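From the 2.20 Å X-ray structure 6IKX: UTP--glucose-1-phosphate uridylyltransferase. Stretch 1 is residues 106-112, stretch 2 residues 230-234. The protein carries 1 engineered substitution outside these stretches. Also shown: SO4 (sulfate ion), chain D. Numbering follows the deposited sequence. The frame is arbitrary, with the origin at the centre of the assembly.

Stretch 1, residues 106-112: PLGLGHA
Stretch 2, residues 230-234: EIQLT

Two segments of one chain, at least 120 residues apart in sequence where they touch, meet at the start of two helices and bury 284 Å² between them. Leu107 lies beside Glu230 (CA to CA 5.0 Å) and Gly110 beside Leu233 (4.3 Å), so both segments advance in the same sense. Gly108 and Gln232 are the N-caps; the helices run onward from Leu109 and Leu233, and Ala112 N donates to Gly108 O at 2.9 Å in the first turn.

Ile231 contributes the largest area. Extended at phi/psi -68/122, its backbone runs alongside the first segment and contacts both its loop and its helix: its N donates a weak hydrogen bond to Leu107 O (3.5 Å, 127°), while its O accepts another weak one from Gly110 N (3.3 Å, 122°). Leu107 O also receives a CA-H...O contact from Glu230 CA at 3.6 Å. The Ile231 CB points toward the first segment and lies 4.2 Å from His111 CB, but with chi1 -76° and chi2 27° the end of the side chain leads away.

Gly110, helical at -63/-46, is buried against this backbone. Its CA approaches Leu233 N to 3.8 Å, and an ideal CB on Gly110 would fall 2.5 Å from Ile231 O, a clash; the close packing depends on the absence of a side chain.

Leu233, at -49/-44, directs its CB toward the first segment. It and Leu109 both adopt chi1 t and chi2 p, bringing Leu109 CD2 within 3.9 Å of Leu233 CD2 in an apolar contact.

A sulfate, probably from the crystallisation liquor, bridges the helix starts. Its O1 accepts from Leu233 N (2.5 Å, 153°) and weakly from Gly110 N (3.3 Å), while O4 accepts from Thr234 N and from Thr234 OG1 (chi1 p), both at 3.1 Å.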

# COMPACT_ATOMS: atom_id res chain seq x y z
N PRO A 106 -18.14 2.97 -6.97
CA PRO A 106 -18.98 1.90 -6.44
C PRO A 106 -20.45 1.99 -6.86
O PRO A 106 -21.27 2.32 -6.05
CB PRO A 106 -18.88 2.18 -4.95
CG PRO A 106 -18.84 3.70 -4.91
CD PRO A 106 -17.84 4.02 -5.99
N LEU A 107 -20.76 1.66 -8.10
CA LEU A 107 -22.10 1.88 -8.68
C LEU A 107 -22.84 0.54 -8.84
O LEU A 107 -23.72 0.48 -9.73
CB LEU A 107 -21.91 2.62 -10.00
CG LEU A 107 -21.67 4.13 -9.85
CD1 LEU A 107 -20.82 4.64 -10.99
N GLY A 108 -22.53 -0.45 -7.99
CA GLY A 108 -23.25 -1.74 -7.91
C GLY A 108 -22.71 -2.89 -8.79
O GLY A 108 -21.79 -2.66 -9.65
N LEU A 109 -23.29 -4.08 -8.55
CA LEU A 109 -22.88 -5.41 -9.08
C LEU A 109 -22.94 -5.41 -10.62
O LEU A 109 -22.05 -5.97 -11.23
CB LEU A 109 -23.77 -6.52 -8.48
CG LEU A 109 -23.52 -7.92 -9.04
CD1 LEU A 109 -22.04 -8.28 -8.95
CD2 LEU A 109 -24.35 -8.98 -8.31
N GLY A 110 -23.96 -4.82 -11.21
CA GLY A 110 -24.09 -4.79 -12.67
C GLY A 110 -22.93 -4.04 -13.26
O GLY A 110 -22.35 -4.50 -14.26
N HIS A 111 -22.61 -2.90 -12.66
CA HIS A 111 -21.52 -1.98 -13.10
C HIS A 111 -20.17 -2.69 -12.92
O HIS A 111 -19.33 -2.59 -13.86
CB HIS A 111 -21.61 -0.65 -12.36
CG HIS A 111 -20.46 0.25 -12.67
ND1 HIS A 111 -19.43 0.45 -11.78
CD2 HIS A 111 -20.18 1.00 -13.76
CE1 HIS A 111 -18.58 1.31 -12.31
NE2 HIS A 111 -19.00 1.64 -13.53
N ALA A 112 -20.02 -3.44 -11.83
CA ALA A 112 -18.83 -4.27 -11.54
C ALA A 112 -18.61 -5.29 -12.67
O ALA A 112 -17.50 -5.34 -13.26
CB ALA A 112 -19.01 -4.94 -10.21
N GLU A 230 -26.48 3.17 -10.45
CA GLU A 230 -27.01 1.93 -9.80
C GLU A 230 -27.45 0.98 -10.93
O GLU A 230 -28.65 0.63 -10.96
CB GLU A 230 -28.08 2.25 -8.74
CG GLU A 230 -29.03 3.43 -9.03
CD GLU A 230 -29.66 4.10 -7.81
OE1 GLU A 230 -29.95 5.33 -7.86
OE2 GLU A 230 -29.88 3.41 -6.78
N ILE A 231 -26.51 0.58 -11.80
CA ILE A 231 -26.70 -0.42 -12.90
C ILE A 231 -26.92 -1.79 -12.25
O ILE A 231 -26.02 -2.24 -11.53
CB ILE A 231 -25.52 -0.45 -13.90
CG1 ILE A 231 -25.50 0.73 -14.88
CG2 ILE A 231 -25.54 -1.75 -14.66
CD1 ILE A 231 -26.16 2.02 -14.38
N GLN A 232 -28.07 -2.41 -12.55
CA GLN A 232 -28.71 -3.54 -11.82
C GLN A 232 -28.61 -4.84 -12.67
O GLN A 232 -29.28 -4.95 -13.71
CB GLN A 232 -30.17 -3.11 -11.55
CG GLN A 232 -30.73 -3.41 -10.16
CD GLN A 232 -30.20 -2.50 -9.09
OE1 GLN A 232 -29.86 -2.94 -7.98
NE2 GLN A 232 -30.11 -1.21 -9.41
N LEU A 233 -27.78 -5.80 -12.27
CA LEU A 233 -27.67 -7.12 -12.94
C LEU A 233 -29.05 -7.77 -13.18
O LEU A 233 -29.25 -8.30 -14.26
CB LEU A 233 -26.77 -8.04 -12.10
CG LEU A 233 -26.47 -9.41 -12.72
CD1 LEU A 233 -25.88 -9.26 -14.11
CD2 LEU A 233 -25.57 -10.26 -11.83
N THR A 234 -29.96 -7.76 -12.21
CA THR A 234 -31.27 -8.46 -12.24
C THR A 234 -32.12 -7.99 -13.42
O THR A 234 -32.90 -8.85 -13.93
CB THR A 234 -32.08 -8.25 -10.96
OG1 THR A 234 -32.09 -6.85 -10.70
CG2 THR A 234 -31.49 -9.00 -9.78
S SO4 D . -27.93 -6.10 -9.05
O1 SO4 D . -26.88 -5.67 -9.94
O2 SO4 D . -27.66 -7.44 -8.57
O3 SO4 D . -28.00 -5.19 -7.94
O4 SO4 D . -29.18 -6.11 -9.75